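Local coordinates for protein 2-dehydro-3-deoxy-d-gluconate/2-dehydro-3-deoxy-phosphogluconate aldolase (Picrophilus torridus, PDB 4UXD) that is an aldolase of the dihydrodipicolinate synthetase family, built on an eight-stranded parallel beta/alpha barrel and assembled from four chains, at residues G264-F268 / Y291-I295. Numbering follows the deposited sequence.
Sequences GKYQF and YRVGI
Tyr266 lays its ring against Val293, joining the loop that follows helix 245-264 to the loop after helix 270-279, at the surface beyond the parallel barrel. Tyr266 CB lies 3.6 Å from Val293 CG1. From CG outward the ring receives that methyl over one face: CG1 stands 3.4 Å from the centroid of the Tyr266 ring, 23° off its normal, a CH-pi contact, though the model sets these carbons doubtfully close. Lys265 CB lies over the opposite face. Farther along, Tyr266 CE2 meets Ile295 CD1 at the ring edge, 4.0 Å away, and the phenol end comes obliquely to the backbone, Tyr266 CE2, CZ and OH each being 3.0 Å from Gly294 O. The branch at CB lets Val293 put one methyl, CG1, on the ring, that branch being anti to the backbone N (chi1 159°). Gly294 suits its place because its backbone adopts a shape that would press a CB against the preceding carbonyl. Glu274 of helix 270-279 accepts hydrogen bonds from the N atoms of Gly294 and Ile295.

Beside this, Gln267 crosses Tyr291 at about a right angle, its CG 4.0 Å from Tyr291 CE1. Beyond CG, Gln267 NE2 donates to Phe268 O at 3.1 Å and to Lys130 O of the second subunit, while Gln267 OE1 accepts from Asn132 N of that subunit; Tyr291 OH also bonds Asn132 there. The chemistry is therefore divided: apolar carbons and the Tyr266 ring join the two loops, whereas the polar ends of Gln267 and Tyr291 tie both to the neighbouring subunit.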
loop_
_atom_site.group_PDB
_atom_site.type_symbol
_atom_site.label_atom_id
_atom_site.label_comp_id
_atom_site.label_asym_id
_atom_site.label_seq_id
_atom_site.Cartn_x
_atom_site.Cartn_y
_atom_site.Cartn_z
ATOM N N GLY A 264 16.880 6.799 11.739
ATOM C CA GLY A 264 15.871 6.119 10.941
ATOM C C GLY A 264 16.278 4.734 10.479
ATOM O O GLY A 264 15.453 3.969 9.968
ATOM N N LYS A 265 17.552 4.404 10.664
ATOM C CA LYS A 265 18.028 3.048 10.411
ATOM C C LYS A 265 17.463 2.071 11.436
ATOM O O LYS A 265 17.663 0.867 11.317
ATOM C CB LYS A 265 19.560 2.992 10.440
ATOM C CG LYS A 265 20.260 3.766 9.320
ATOM C CD LYS A 265 19.970 3.181 7.936
ATOM C CE LYS A 265 20.603 4.013 6.831
ATOM N NZ LYS A 265 20.116 3.606 5.485
ATOM N N TYR A 266 16.765 2.590 12.444
ATOM C CA TYR A 266 16.263 1.771 13.538
ATOM C C TYR A 266 14.755 1.930 13.741
ATOM O O TYR A 266 14.168 2.939 13.365
ATOM C CB TYR A 266 17.040 2.117 14.812
ATOM C CG TYR A 266 18.522 1.835 14.651
ATOM C CD1 TYR A 266 18.957 0.598 14.175
ATOM C CD2 TYR A 266 19.481 2.799 14.943
ATOM C CE1 TYR A 266 20.302 0.320 14.005
ATOM C CE2 TYR A 266 20.836 2.532 14.772
ATOM C CZ TYR A 266 21.239 1.287 14.297
ATOM O OH TYR A 266 22.578 0.993 14.117
ATOM N N GLN A 267 14.152 0.878 14.290
ATOM C CA GLN A 267 12.736 0.818 14.655
ATOM C C GLN A 267 12.356 2.012 15.521
ATOM O O GLN A 267 12.970 2.241 16.568
ATOM C CB GLN A 267 12.468 -0.511 15.382
ATOM C CG GLN A 267 11.190 -0.629 16.222
ATOM C CD GLN A 267 9.926 -0.779 15.394
ATOM O OE1 GLN A 267 9.799 -1.689 14.570
ATOM N NE2 GLN A 267 8.977 0.121 15.615
ATOM N N PHE A 268 11.362 2.783 15.075
ATOM C CA PHE A 268 10.951 3.995 15.780
ATOM C C PHE A 268 10.299 3.671 17.145
ATOM O O PHE A 268 9.562 2.693 17.263
ATOM C CB PHE A 268 9.987 4.801 14.897
ATOM C CG PHE A 268 9.558 6.119 15.499
ATOM C CD1 PHE A 268 8.430 6.191 16.322
ATOM C CD2 PHE A 268 10.288 7.281 15.254
ATOM C CE1 PHE A 268 8.029 7.402 16.879
ATOM C CE2 PHE A 268 9.902 8.494 15.802
ATOM C CZ PHE A 268 8.766 8.561 16.620
ATOM N N TYR A 291 12.474 -1.711 22.475
ATOM C CA TYR A 291 13.604 -2.552 22.844
ATOM C C TYR A 291 14.923 -1.843 22.517
ATOM O O TYR A 291 14.957 -0.950 21.670
ATOM C CB TYR A 291 13.504 -3.904 22.141
ATOM C CG TYR A 291 13.670 -3.849 20.645
ATOM C CD1 TYR A 291 12.584 -3.643 19.809
ATOM C CD2 TYR A 291 14.915 -4.027 20.068
ATOM C CE1 TYR A 291 12.743 -3.605 18.432
ATOM C CE2 TYR A 291 15.085 -3.988 18.700
ATOM C CZ TYR A 291 14.001 -3.778 17.885
ATOM O OH TYR A 291 14.183 -3.757 16.523
ATOM N N ARG A 292 15.998 -2.212 23.207
ATOM C CA ARG A 292 17.309 -1.586 22.975
ATOM C C ARG A 292 17.816 -1.919 21.569
ATOM O O ARG A 292 17.626 -3.023 21.072
ATOM C CB ARG A 292 18.316 -2.026 24.052
ATOM C CG ARG A 292 19.816 -1.995 23.669
ATOM C CD ARG A 292 20.473 -0.620 23.818
ATOM N NE ARG A 292 21.725 -0.734 24.576
ATOM C CZ ARG A 292 22.941 -0.850 24.043
ATOM N NH1 ARG A 292 23.116 -0.842 22.723
ATOM N NH2 ARG A 292 23.995 -0.963 24.841
ATOM N N VAL A 293 18.493 -0.959 20.952
ATOM C CA VAL A 293 18.768 -1.013 19.520
ATOM C C VAL A 293 20.261 -1.054 19.182
ATOM O O VAL A 293 20.741 -1.998 18.545
ATOM C CB VAL A 293 18.106 0.203 18.832
ATOM C CG1 VAL A 293 18.736 0.513 17.498
ATOM C CG2 VAL A 293 16.619 -0.056 18.647
ATOM N N GLY A 294 20.980 -0.021 19.607
ATOM C CA GLY A 294 22.371 0.173 19.233
ATOM C C GLY A 294 22.516 1.340 18.267
ATOM O O GLY A 294 22.301 1.186 17.067
ATOM N N ILE A 295 22.862 2.510 18.798
ATOM C CA ILE A 295 23.125 3.698 17.991
ATOM C C ILE A 295 24.489 4.226 18.431
ATOM O O ILE A 295 24.886 4.045 19.588
ATOM C CB ILE A 295 21.994 4.771 18.140
ATOM C CG1 ILE A 295 22.356 6.108 17.471
ATOM C CG2 ILE A 295 21.659 5.019 19.604
ATOM C CD1 ILE A 295 22.390 6.074 15.952
#